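Local coordinates for protein toll-like receptor 6, Variable lymphocyte receptor B (Mus musculus, PDB 3A79) that probably recognises diacylated lipopeptides together with TLR2 as the ectodomain of an innate immune receptor, here fused to a fragment of a hagfish variable lymphocyte receptor, at residues B[220-225]-B[253-258]; B[278-283]-B[303-308]; B[413-418]-B[436-441]; B[461-466]-B[482-487]. One frame throughout, in Å; residues are numbered along the deposited sequence.

Interaction 1 of 4, residues B[220-225]-B[253-258]. With NAG (2-acetamido-2-deoxy-beta-D-glucopyranose), chain E; NAG (2-acetamido-2-deoxy-beta-D-glucopyranose), chain F.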
# COMPACT_ATOMS: atom_id res chain seq x y z
N LEU B 220 26.04 -34.45 -10.89
CA LEU B 220 25.82 -33.22 -10.14
C LEU B 220 24.33 -32.97 -9.92
O LEU B 220 23.54 -33.05 -10.86
CB LEU B 220 26.44 -32.03 -10.87
CG LEU B 220 26.59 -30.80 -10.00
CD1 LEU B 220 27.29 -31.19 -8.70
CD2 LEU B 220 27.34 -29.71 -10.72
N GLY B 221 23.94 -32.68 -8.69
CA GLY B 221 22.54 -32.47 -8.40
C GLY B 221 22.21 -31.00 -8.38
O GLY B 221 21.15 -30.57 -8.83
N HIS B 222 23.15 -30.21 -7.87
CA HIS B 222 22.93 -28.80 -7.66
C HIS B 222 24.24 -28.07 -7.84
O HIS B 222 25.22 -28.33 -7.14
CB HIS B 222 22.36 -28.58 -6.25
CG HIS B 222 21.86 -27.19 -6.00
ND1 HIS B 222 21.12 -26.48 -6.92
CD2 HIS B 222 21.97 -26.39 -4.91
CE1 HIS B 222 20.81 -25.30 -6.42
NE2 HIS B 222 21.31 -25.22 -5.20
N LEU B 223 24.28 -27.19 -8.82
CA LEU B 223 25.41 -26.30 -8.99
C LEU B 223 25.03 -25.01 -8.33
O LEU B 223 23.89 -24.57 -8.45
CB LEU B 223 25.67 -26.04 -10.47
CG LEU B 223 26.72 -24.96 -10.69
CD1 LEU B 223 28.09 -25.48 -10.26
CD2 LEU B 223 26.72 -24.58 -12.14
N GLN B 224 25.96 -24.39 -7.63
CA GLN B 224 25.65 -23.11 -7.01
C GLN B 224 26.81 -22.13 -7.02
O GLN B 224 27.89 -22.41 -6.50
CB GLN B 224 25.17 -23.34 -5.59
CG GLN B 224 24.41 -22.16 -5.07
CD GLN B 224 24.39 -22.14 -3.59
OE1 GLN B 224 24.37 -23.20 -2.95
NE2 GLN B 224 24.42 -20.93 -3.01
N LEU B 225 26.57 -20.96 -7.61
CA LEU B 225 27.60 -19.95 -7.78
C LEU B 225 27.25 -18.71 -6.98
O LEU B 225 26.10 -18.28 -6.99
CB LEU B 225 27.77 -19.53 -9.25
CG LEU B 225 27.64 -20.48 -10.44
CD1 LEU B 225 28.24 -19.80 -11.64
CD2 LEU B 225 28.31 -21.80 -10.19
N ASN B 253 19.79 -28.80 -10.54
CA ASN B 253 19.33 -27.48 -10.17
C ASN B 253 20.50 -26.50 -10.28
O ASN B 253 21.66 -26.88 -10.13
CB ASN B 253 18.75 -27.51 -8.76
CG ASN B 253 17.55 -28.45 -8.62
OD1 ASN B 253 16.84 -28.72 -9.59
ND2 ASN B 253 17.32 -28.95 -7.39
N VAL B 254 20.19 -25.25 -10.58
CA VAL B 254 21.20 -24.19 -10.60
C VAL B 254 20.77 -23.01 -9.71
O VAL B 254 19.61 -22.58 -9.73
CB VAL B 254 21.54 -23.74 -12.04
CG1 VAL B 254 22.35 -22.46 -12.03
CG2 VAL B 254 22.31 -24.81 -12.75
N THR B 255 21.71 -22.52 -8.92
CA THR B 255 21.45 -21.37 -8.07
C THR B 255 22.50 -20.29 -8.23
O THR B 255 23.69 -20.52 -8.02
CB THR B 255 21.37 -21.79 -6.62
OG1 THR B 255 20.24 -22.66 -6.45
CG2 THR B 255 21.20 -20.57 -5.73
N LEU B 256 22.04 -19.10 -8.63
CA LEU B 256 22.88 -17.92 -8.74
C LEU B 256 22.65 -17.00 -7.52
O LEU B 256 21.52 -16.62 -7.24
CB LEU B 256 22.54 -17.19 -10.05
CG LEU B 256 23.34 -17.56 -11.31
CD1 LEU B 256 23.81 -19.01 -11.31
CD2 LEU B 256 22.58 -17.22 -12.61
N GLN B 257 23.71 -16.67 -6.78
CA GLN B 257 23.59 -15.80 -5.59
C GLN B 257 24.42 -14.54 -5.72
O GLN B 257 25.58 -14.58 -6.12
CB GLN B 257 24.06 -16.53 -4.33
CG GLN B 257 22.97 -16.89 -3.37
CD GLN B 257 23.52 -17.61 -2.16
OE1 GLN B 257 23.26 -18.80 -1.96
NE2 GLN B 257 24.30 -16.90 -1.33
N HIS B 258 23.82 -13.41 -5.39
CA HIS B 258 24.52 -12.13 -5.49
C HIS B 258 25.00 -11.73 -6.89
O HIS B 258 26.10 -11.20 -7.05
CB HIS B 258 25.68 -12.14 -4.50
CG HIS B 258 25.32 -12.74 -3.18
ND1 HIS B 258 25.90 -13.90 -2.70
CD2 HIS B 258 24.40 -12.37 -2.26
CE1 HIS B 258 25.37 -14.20 -1.53
NE2 HIS B 258 24.46 -13.29 -1.24
C1 NAG E . 16.19 -29.86 -7.34
C2 NAG E . 16.56 -30.87 -6.24
C3 NAG E . 15.43 -31.40 -5.34
C4 NAG E . 14.14 -30.59 -5.33
C5 NAG E . 13.88 -29.86 -6.63
C6 NAG E . 12.84 -28.80 -6.31
C7 NAG E . 17.09 -32.49 -8.06
C8 NAG E . 15.70 -32.70 -8.62
N2 NAG E . 17.20 -32.06 -6.80
O3 NAG E . 15.92 -31.45 -4.02
O4 NAG E . 13.05 -31.44 -5.02
O5 NAG E . 15.01 -29.14 -7.08
O6 NAG E . 13.36 -28.01 -5.26
O7 NAG E . 18.09 -32.73 -8.74
C1 NAG F . 23.77 -8.79 -2.66
C2 NAG F . 24.33 -8.97 -1.24
C3 NAG F . 25.51 -8.07 -0.91
C4 NAG F . 26.43 -7.77 -2.09
C5 NAG F . 25.73 -7.66 -3.44
C6 NAG F . 26.77 -7.69 -4.56
C7 NAG F . 22.87 -9.72 0.58
C8 NAG F . 21.40 -9.70 0.91
N2 NAG F . 23.31 -8.75 -0.23
O3 NAG F . 26.26 -8.73 0.09
O4 NAG F . 27.15 -6.57 -1.82
O5 NAG F . 24.79 -8.70 -3.64
O6 NAG F . 26.16 -7.56 -5.82
O7 NAG F . 23.57 -10.61 1.08
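Asn-253 O is gripped twice from the neighbouring strand: Leu-223 N donates to it at 2.9 Å, and His-222 ND1 adds a weak bond at 3.3 Å. His-222 CG stands anti to the backbone N (chi1 -170°), and from there the ring leans across the strand boundary, crossing the Asn-253 side chain at about a right angle. ND1 also lies beside Asn-253 CB. An alanine in place of His-222 would probably leave Asn-253 O with the Leu-223 amide as its one partner from strand 222-229 and open a gap beside Asn-253 CB. Strands 222-225 and 253-257 run parallel, as adjacent strands of the leucine-rich-repeat solenoid in the TLR6 part do, and their backbone bonds alternate onward: Thr-255 N to Leu-223 O at 3.0 Å, Leu-225 N to Thr-255 O at 2.9 Å, then Gln-257 N to Leu-225 O. Leu-223, Leu-225, Val-254 and Leu-256 face the hydrophobic interior, where Leu-225 CG meets Leu-256 CD1 at 4.2 Å and helix 235-246 packs on both Leu-223 and Leu-225. On the polar face Gln-224 and Thr-255 lie side by side, pointing the same way, with Gln-224 CG against Thr-255 CB at 3.4 Å. Near the start of strand 252-261 Asn-253 ND2 carries an N-linked sugar, bonded covalently to C1 of the N-acetylglucosamine.

Interaction 2 of 4, residues B[278-283]-B[303-308]. With NAG (2-acetamido-2-deoxy-beta-D-glucopyranose), chain E.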
# COMPACT_ATOMS: atom_id res chain seq x y z
N VAL B 278 18.55 -28.07 -17.00
CA VAL B 278 18.31 -27.48 -15.69
C VAL B 278 16.82 -27.48 -15.37
O VAL B 278 16.02 -26.86 -16.08
CB VAL B 278 18.90 -26.06 -15.61
CG1 VAL B 278 18.60 -25.45 -14.26
CG2 VAL B 278 20.40 -26.09 -15.87
N GLU B 279 16.46 -28.22 -14.32
CA GLU B 279 15.06 -28.39 -13.91
C GLU B 279 14.58 -27.24 -13.03
O GLU B 279 13.52 -26.66 -13.27
CB GLU B 279 14.87 -29.73 -13.18
CG GLU B 279 13.41 -30.19 -13.11
CD GLU B 279 13.22 -31.43 -12.25
OE1 GLU B 279 14.05 -31.69 -11.34
OE2 GLU B 279 12.21 -32.15 -12.47
N TYR B 280 15.35 -26.92 -12.00
CA TYR B 280 15.04 -25.77 -11.17
C TYR B 280 16.15 -24.72 -11.23
O TYR B 280 17.31 -25.01 -10.97
CB TYR B 280 14.79 -26.20 -9.73
CG TYR B 280 13.53 -27.01 -9.55
CD1 TYR B 280 13.47 -28.32 -9.97
CD2 TYR B 280 12.40 -26.46 -8.94
CE1 TYR B 280 12.33 -29.08 -9.80
CE2 TYR B 280 11.24 -27.21 -8.77
CZ TYR B 280 11.22 -28.53 -9.20
OH TYR B 280 10.10 -29.32 -9.06
N LEU B 281 15.78 -23.50 -11.60
CA LEU B 281 16.70 -22.37 -11.63
C LEU B 281 16.34 -21.37 -10.54
O LEU B 281 15.19 -20.92 -10.46
CB LEU B 281 16.63 -21.68 -12.98
CG LEU B 281 17.58 -20.52 -13.15
CD1 LEU B 281 18.96 -20.95 -12.72
CD2 LEU B 281 17.59 -20.10 -14.59
N ASN B 282 17.30 -21.02 -9.69
CA ASN B 282 17.07 -20.09 -8.58
C ASN B 282 18.05 -18.93 -8.58
O ASN B 282 19.25 -19.12 -8.76
CB ASN B 282 17.16 -20.81 -7.24
CG ASN B 282 16.37 -22.09 -7.21
OD1 ASN B 282 15.14 -22.07 -7.11
ND2 ASN B 282 17.06 -23.22 -7.30
N ILE B 283 17.53 -17.73 -8.37
CA ILE B 283 18.37 -16.54 -8.32
C ILE B 283 18.08 -15.76 -7.03
O ILE B 283 16.93 -15.49 -6.71
CB ILE B 283 18.17 -15.66 -9.57
CG1 ILE B 283 18.58 -16.44 -10.82
CG2 ILE B 283 18.95 -14.37 -9.46
CD1 ILE B 283 18.05 -15.85 -12.11
N ALA B 303 13.86 -28.00 -20.34
CA ALA B 303 13.76 -28.90 -19.20
C ALA B 303 13.24 -28.16 -17.95
O ALA B 303 12.72 -28.78 -17.01
CB ALA B 303 15.09 -29.56 -18.92
N LEU B 304 13.40 -26.84 -17.95
CA LEU B 304 12.98 -26.00 -16.84
C LEU B 304 11.57 -26.26 -16.33
O LEU B 304 10.60 -26.15 -17.07
CB LEU B 304 13.09 -24.52 -17.21
CG LEU B 304 14.31 -23.76 -16.71
CD1 LEU B 304 13.99 -22.29 -16.68
CD2 LEU B 304 14.70 -24.23 -15.33
N LYS B 305 11.48 -26.58 -15.06
CA LYS B 305 10.19 -26.67 -14.40
C LYS B 305 9.92 -25.38 -13.63
O LYS B 305 8.76 -24.97 -13.50
CB LYS B 305 10.15 -27.88 -13.47
CG LYS B 305 8.86 -28.04 -12.69
CD LYS B 305 8.83 -29.41 -11.99
CE LYS B 305 7.67 -29.54 -11.00
NZ LYS B 305 7.78 -30.82 -10.25
N SER B 306 10.98 -24.73 -13.14
CA SER B 306 10.82 -23.63 -12.19
C SER B 306 11.88 -22.54 -12.20
O SER B 306 13.04 -22.80 -11.89
CB SER B 306 10.74 -24.17 -10.76
OG SER B 306 11.36 -23.25 -9.85
N LEU B 307 11.47 -21.31 -12.51
CA LEU B 307 12.29 -20.14 -12.21
C LEU B 307 11.86 -19.54 -10.87
O LEU B 307 10.67 -19.45 -10.57
CB LEU B 307 12.17 -19.09 -13.31
CG LEU B 307 13.15 -17.93 -13.16
CD1 LEU B 307 14.56 -18.48 -13.04
CD2 LEU B 307 13.04 -17.00 -14.35
N MET B 308 12.83 -19.15 -10.07
CA MET B 308 12.54 -18.57 -8.77
C MET B 308 13.51 -17.44 -8.48
O MET B 308 14.70 -17.67 -8.28
CB MET B 308 12.65 -19.63 -7.69
CG MET B 308 11.94 -19.27 -6.40
SD MET B 308 12.98 -19.27 -4.94
CE MET B 308 13.88 -17.76 -5.22
C1 NAG E . 16.19 -29.86 -7.34
C2 NAG E . 16.56 -30.87 -6.24
C3 NAG E . 15.43 -31.40 -5.34
C4 NAG E . 14.14 -30.59 -5.33
C5 NAG E . 13.88 -29.86 -6.63
C6 NAG E . 12.84 -28.80 -6.31
C7 NAG E . 17.09 -32.49 -8.06
C8 NAG E . 15.70 -32.70 -8.62
N2 NAG E . 17.20 -32.06 -6.80
O3 NAG E . 15.92 -31.45 -4.02
O4 NAG E . 13.05 -31.44 -5.02
O5 NAG E . 15.01 -29.14 -7.08
O6 NAG E . 13.36 -28.01 -5.26
O7 NAG E . 18.09 -32.73 -8.74
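Leu-304 pushes CD2 into the hollow between Val-278 and Leu-281, 4.2 Å from Val-278 CG1 and 4.0 Å from Leu-281 CB. Further along the strands, Leu-281 and Leu-307 lie side by side, and Leu-307 CD1 rests against Leu-281 CG at 3.6 Å. The polar face has a different relief. Tyr-280 raises its ring as a flat shelf, with Ser-306 CB meeting Tyr-280 CD2 obliquely and the extended Lys-305 chain running alongside until NZ makes a weak bond to Tyr-280 OH at 3.0 Å. C6 of the N-acetylglucosamine carried by Asn-253 sits above the ring plane, over its centre. An alanine at Tyr-280 would probably leave that sugar without its platform and the Lys-305 ammonium without its hydroxyl partner. Between the two faces, Glu-279 O accepts both Lys-305 N, at 2.7 Å, and Ser-306 N, where the incoming loop joins the parallel pairing; Leu-281 N to Ser-306 O, at 2.8 Å, carries it on. In this part of the TLR6 solenoid, strand 252-261 flanks 278-283 and strand 335-339 flanks 306-308, while Phe-273 and Phe-270 of helix 263-273 pack beneath Leu-281 and Leu-307 respectively.

Interaction 3 of 4, residues B[413-418]-B[436-441]; sequences NSLNSH and SSNMLT. With NAG (2-acetamido-2-deoxy-beta-D-glucopyranose), chain I.
Leu-415 O takes the amide of Met-439 at 2.9 Å, the backbone bond that joins these two irregular segments of TLR6. Beside it the side chains of Leu-415 and Asn-438 lie together and point the same way, with Leu-415 CB 3.7 Å from Asn-438 CB. Leu-440 brings CD2 to 4.0 Å from Leu-415 CB, so that leucine meets leucine from one turn to the next. Further on, Thr-441 N donates to Ser-417 OG at 3.2 Å; with chi1 at 40°, that hydroxyl stands between its own backbone N and carbonyl carbon, directed at the neighbouring segment. The methyl CG2 of Thr-441 lies over one face of the His-418 ring, a CH-pi contact set toward the rim, though its exact spacing in the model is doubtful. Asn-413 and Asn-438 occupy the asparagine position of the leucine-rich-repeat consensus, which in this family sits just after the strand and faces inward.

The next shell steadies both ends. Ser-443 OG bonds to Ser-417 O, and Asn-459 ND2 holds Ser-437 OG. Ser-436 OG bonds to Asn-434 OD1 and lies close to C5 of an N-acetylglucosamine. The end-to-end directions of the two segments differ by only 3°, as equivalent loops of successive repeats, one following strand 407-409 and the other strand 432-434.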
# COMPACT_ATOMS: atom_id res chain seq x y z
N ASN B 413 -2.14 -7.59 1.66
CA ASN B 413 -2.26 -6.42 0.79
C ASN B 413 -3.01 -5.26 1.48
O ASN B 413 -2.93 -5.12 2.70
CB ASN B 413 -2.94 -6.80 -0.53
CG ASN B 413 -2.01 -7.53 -1.48
OD1 ASN B 413 -1.71 -8.71 -1.30
ND2 ASN B 413 -1.56 -6.83 -2.51
N SER B 414 -3.72 -4.45 0.70
CA SER B 414 -4.49 -3.32 1.23
C SER B 414 -5.94 -3.36 0.76
O SER B 414 -6.52 -2.32 0.42
CB SER B 414 -3.87 -1.99 0.80
OG SER B 414 -2.47 -1.99 0.99
N LEU B 415 -6.52 -4.55 0.75
CA LEU B 415 -7.87 -4.75 0.25
C LEU B 415 -9.01 -4.13 1.10
O LEU B 415 -8.89 -3.94 2.32
CB LEU B 415 -8.14 -6.25 0.08
CG LEU B 415 -7.44 -6.99 -1.05
CD1 LEU B 415 -7.70 -8.49 -0.92
CD2 LEU B 415 -7.93 -6.45 -2.38
N ASN B 416 -10.12 -3.84 0.44
CA ASN B 416 -11.31 -3.37 1.12
C ASN B 416 -12.55 -3.46 0.24
O ASN B 416 -12.51 -3.17 -0.95
CB ASN B 416 -11.12 -1.94 1.63
CG ASN B 416 -11.02 -0.93 0.52
OD1 ASN B 416 -9.93 -0.57 0.10
ND2 ASN B 416 -12.17 -0.46 0.03
N SER B 417 -13.66 -3.87 0.86
CA SER B 417 -14.87 -4.17 0.11
C SER B 417 -15.84 -2.99 0.05
O SER B 417 -17.04 -3.18 -0.10
CB SER B 417 -15.54 -5.41 0.70
OG SER B 417 -15.49 -5.40 2.11
N HIS B 418 -15.31 -1.77 0.14
CA HIS B 418 -16.15 -0.59 0.07
C HIS B 418 -16.36 -0.10 -1.36
O HIS B 418 -16.92 0.98 -1.58
CB HIS B 418 -15.58 0.55 0.92
CG HIS B 418 -15.80 0.36 2.39
ND1 HIS B 418 -14.77 0.30 3.30
CD2 HIS B 418 -16.94 0.21 3.11
CE1 HIS B 418 -15.26 0.13 4.52
NE2 HIS B 418 -16.58 0.07 4.43
N SER B 436 -6.55 -12.90 4.35
CA SER B 436 -6.16 -12.48 5.70
C SER B 436 -5.21 -11.29 5.70
O SER B 436 -4.31 -11.21 4.88
CB SER B 436 -5.52 -13.66 6.45
OG SER B 436 -4.11 -13.67 6.32
N SER B 437 -5.44 -10.36 6.63
CA SER B 437 -4.56 -9.20 6.84
C SER B 437 -4.72 -8.09 5.81
O SER B 437 -3.73 -7.59 5.26
CB SER B 437 -3.09 -9.61 6.94
OG SER B 437 -2.84 -10.31 8.14
N ASN B 438 -5.95 -7.69 5.55
CA ASN B 438 -6.19 -6.47 4.81
C ASN B 438 -7.14 -5.58 5.60
O ASN B 438 -7.11 -5.57 6.84
CB ASN B 438 -6.78 -6.76 3.43
CG ASN B 438 -5.98 -7.78 2.65
OD1 ASN B 438 -6.06 -8.98 2.91
ND2 ASN B 438 -5.22 -7.31 1.68
N MET B 439 -8.00 -4.86 4.89
CA MET B 439 -8.92 -3.93 5.51
C MET B 439 -10.34 -4.26 5.06
O MET B 439 -11.22 -3.41 5.02
CB MET B 439 -8.54 -2.50 5.14
CG MET B 439 -7.14 -2.10 5.59
SD MET B 439 -6.82 -0.35 5.37
CE MET B 439 -8.07 0.36 6.45
N LEU B 440 -10.54 -5.53 4.73
CA LEU B 440 -11.84 -6.00 4.32
C LEU B 440 -12.88 -5.75 5.39
O LEU B 440 -12.65 -6.04 6.57
CB LEU B 440 -11.79 -7.49 4.02
CG LEU B 440 -10.98 -7.77 2.77
CD1 LEU B 440 -10.78 -9.28 2.58
CD2 LEU B 440 -11.70 -7.12 1.60
N THR B 441 -14.03 -5.22 4.98
CA THR B 441 -15.19 -5.12 5.85
C THR B 441 -16.07 -6.36 5.65
O THR B 441 -15.62 -7.36 5.08
CB THR B 441 -15.96 -3.83 5.56
OG1 THR B 441 -17.19 -4.12 4.87
CG2 THR B 441 -15.10 -2.90 4.72
C1 NAG I . -2.80 -17.43 4.43
C2 NAG I . -2.62 -18.67 5.31
C3 NAG I . -2.01 -18.45 6.69
C4 NAG I . -1.06 -17.26 6.80
C5 NAG I . -1.43 -16.05 5.95
C6 NAG I . -0.18 -15.17 5.80
C7 NAG I . -4.11 -20.59 5.51
C8 NAG I . -5.09 -21.12 6.52
N2 NAG I . -3.93 -19.28 5.49
O3 NAG I . -1.31 -19.64 7.03
O4 NAG I . -1.05 -16.86 8.16
O5 NAG I . -1.91 -16.35 4.64
O6 NAG I . -0.47 -13.86 5.37
O7 NAG I . -3.50 -21.35 4.75

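Interaction 4 of 4, residues B[461-466]-B[482-487]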
# COMPACT_ATOMS: atom_id res chain seq x y z
N ARG B 461 -11.26 -6.25 9.22
CA ARG B 461 -12.02 -5.19 9.86
C ARG B 461 -13.52 -5.41 9.74
O ARG B 461 -14.26 -4.49 9.38
CB ARG B 461 -11.61 -3.83 9.29
CG ARG B 461 -10.12 -3.57 9.40
CD ARG B 461 -9.84 -2.11 9.69
NE ARG B 461 -8.74 -1.95 10.64
CZ ARG B 461 -7.57 -1.39 10.36
NH1 ARG B 461 -7.36 -0.90 9.14
NH2 ARG B 461 -6.63 -1.29 11.29
N ILE B 462 -13.96 -6.62 10.08
CA ILE B 462 -15.35 -7.02 9.91
C ILE B 462 -16.21 -6.90 11.16
O ILE B 462 -15.95 -7.59 12.15
CB ILE B 462 -15.43 -8.47 9.44
CG1 ILE B 462 -14.60 -8.66 8.16
CG2 ILE B 462 -16.88 -8.89 9.25
CD1 ILE B 462 -14.21 -10.11 7.87
N MET B 463 -17.21 -6.03 11.12
CA MET B 463 -18.33 -6.06 12.06
C MET B 463 -19.56 -6.28 11.20
O MET B 463 -20.38 -7.17 11.45
CB MET B 463 -18.51 -4.72 12.76
CG MET B 463 -17.23 -3.95 13.05
SD MET B 463 -17.54 -2.17 13.03
CE MET B 463 -19.31 -2.14 13.38
N SER B 464 -19.66 -5.43 10.19
CA SER B 464 -20.69 -5.49 9.16
C SER B 464 -20.87 -6.90 8.56
O SER B 464 -20.29 -7.18 7.52
CB SER B 464 -20.37 -4.44 8.07
OG SER B 464 -19.07 -3.86 8.24
N ILE B 465 -21.66 -7.78 9.19
CA ILE B 465 -21.98 -9.09 8.59
C ILE B 465 -23.36 -9.15 7.93
O ILE B 465 -24.36 -8.74 8.54
CB ILE B 465 -21.90 -10.28 9.59
CG1 ILE B 465 -20.47 -10.51 10.07
CG2 ILE B 465 -22.41 -11.59 8.94
CD1 ILE B 465 -20.15 -12.00 10.27
N PRO B 466 -23.43 -9.67 6.69
CA PRO B 466 -24.68 -9.78 5.93
C PRO B 466 -25.36 -11.14 6.09
O PRO B 466 -24.85 -12.02 6.79
CB PRO B 466 -24.21 -9.63 4.47
CG PRO B 466 -22.71 -9.44 4.53
CD PRO B 466 -22.27 -9.97 5.85
N SER B 482 -9.04 -12.21 14.99
CA SER B 482 -8.55 -10.83 15.02
C SER B 482 -9.34 -9.83 14.17
O SER B 482 -8.76 -9.16 13.32
CB SER B 482 -7.07 -10.76 14.66
OG SER B 482 -6.24 -11.06 15.77
N ASN B 483 -10.65 -9.72 14.42
CA ASN B 483 -11.49 -8.73 13.74
C ASN B 483 -12.15 -7.71 14.68
O ASN B 483 -11.59 -7.33 15.71
CB ASN B 483 -12.54 -9.41 12.86
CG ASN B 483 -12.01 -9.74 11.46
OD1 ASN B 483 -11.15 -10.59 11.30
ND2 ASN B 483 -12.53 -9.05 10.45
N GLN B 484 -13.34 -7.25 14.29
CA GLN B 484 -14.08 -6.26 15.06
C GLN B 484 -15.53 -6.71 15.32
O GLN B 484 -16.42 -5.88 15.54
CB GLN B 484 -14.10 -4.92 14.32
CG GLN B 484 -12.74 -4.32 14.02
CD GLN B 484 -12.85 -2.90 13.47
OE1 GLN B 484 -13.89 -2.25 13.61
NE2 GLN B 484 -11.78 -2.42 12.84
N LEU B 485 -15.75 -8.02 15.28
CA LEU B 485 -17.09 -8.59 15.42
C LEU B 485 -17.58 -8.56 16.86
O LEU B 485 -16.88 -8.99 17.78
CB LEU B 485 -17.11 -10.04 14.91
CG LEU B 485 -17.35 -10.24 13.41
CD1 LEU B 485 -17.07 -11.68 13.02
CD2 LEU B 485 -18.78 -9.84 13.04
N LYS B 486 -18.80 -8.05 17.05
CA LYS B 486 -19.43 -8.04 18.36
C LYS B 486 -20.43 -9.19 18.48
O LYS B 486 -20.38 -9.97 19.43
CB LYS B 486 -20.08 -6.67 18.65
CG LYS B 486 -19.06 -5.55 18.84
CD LYS B 486 -19.63 -4.39 19.61
CE LYS B 486 -18.54 -3.61 20.34
NZ LYS B 486 -19.08 -2.78 21.48
N SER B 487 -21.33 -9.30 17.51
CA SER B 487 -22.20 -10.47 17.45
C SER B 487 -22.36 -11.01 16.04
O SER B 487 -21.86 -10.41 15.08
CB SER B 487 -23.57 -10.19 18.08
OG SER B 487 -23.60 -10.61 19.43
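Ile-462 and Gln-484 bring the two backbones together, Gln-484 N giving a weak hydrogen bond to Ile-462 O at 3.4 Å. Around it the CA traces come nearest at Met-463 and Leu-485, whose CA atoms are 4.4 Å apart. Both are loops of the leucine-rich-repeat solenoid, each following a short strand, 454-456 or 477-479. The segment 461-466 belongs to TLR6, whereas 482-487 lies at the engineered join to the hagfish receptor, so this fit between fused parts is a product of the construct.

On the inward side Leu-485 packs its CD2 against two isoleucines. Leu-485 CD2 touches Ile-465 CG1 at 3.5 Å, the two side chains crossing at about a right angle, and is 4.3 Å from Ile-462 CG2. Leu-485 CG stands anti to the carbonyl carbon (chi1 -86°), which sets it 3.3 Å from Ile-462 O. The outer side mixes polar groups with Met-463. Gln-484 lays its amide near the edge of the Arg-461 guanidinium, the two planes 64° apart, with NE2 3.7 Å from Arg-461 CD. Arg-461 is also tied by its backbone to Leu-440 of the preceding repeat. Met-463 crosses the same glutamine, its CG 3.5 Å from Gln-484 CB and its SD 3.7 Å from Gln-484 OE1.

Interactions 1 and 2 are neighbours in the TLR6 solenoid, their centres about 10 Å apart, and share the pairing of strands 252-261 and 278-288: Val-254 O probably bonds to Asn-282 N, and one N-acetylglucosamine touches both. Regular parallel pairing over a leucine interior marks these two, interaction 1 buried and interaction 2 partly so. Interactions 3 and 4 lie far along the arc, the centre of interaction 3 about 39 Å from that of interaction 1, in loops with fewer backbone bonds. They too adjoin, through Leu-440 O and Arg-461 N. Interaction 3 is the more buried of that pair; interaction 4 is partly exposed, weakly bonded and crosses the fusion of receptor parts.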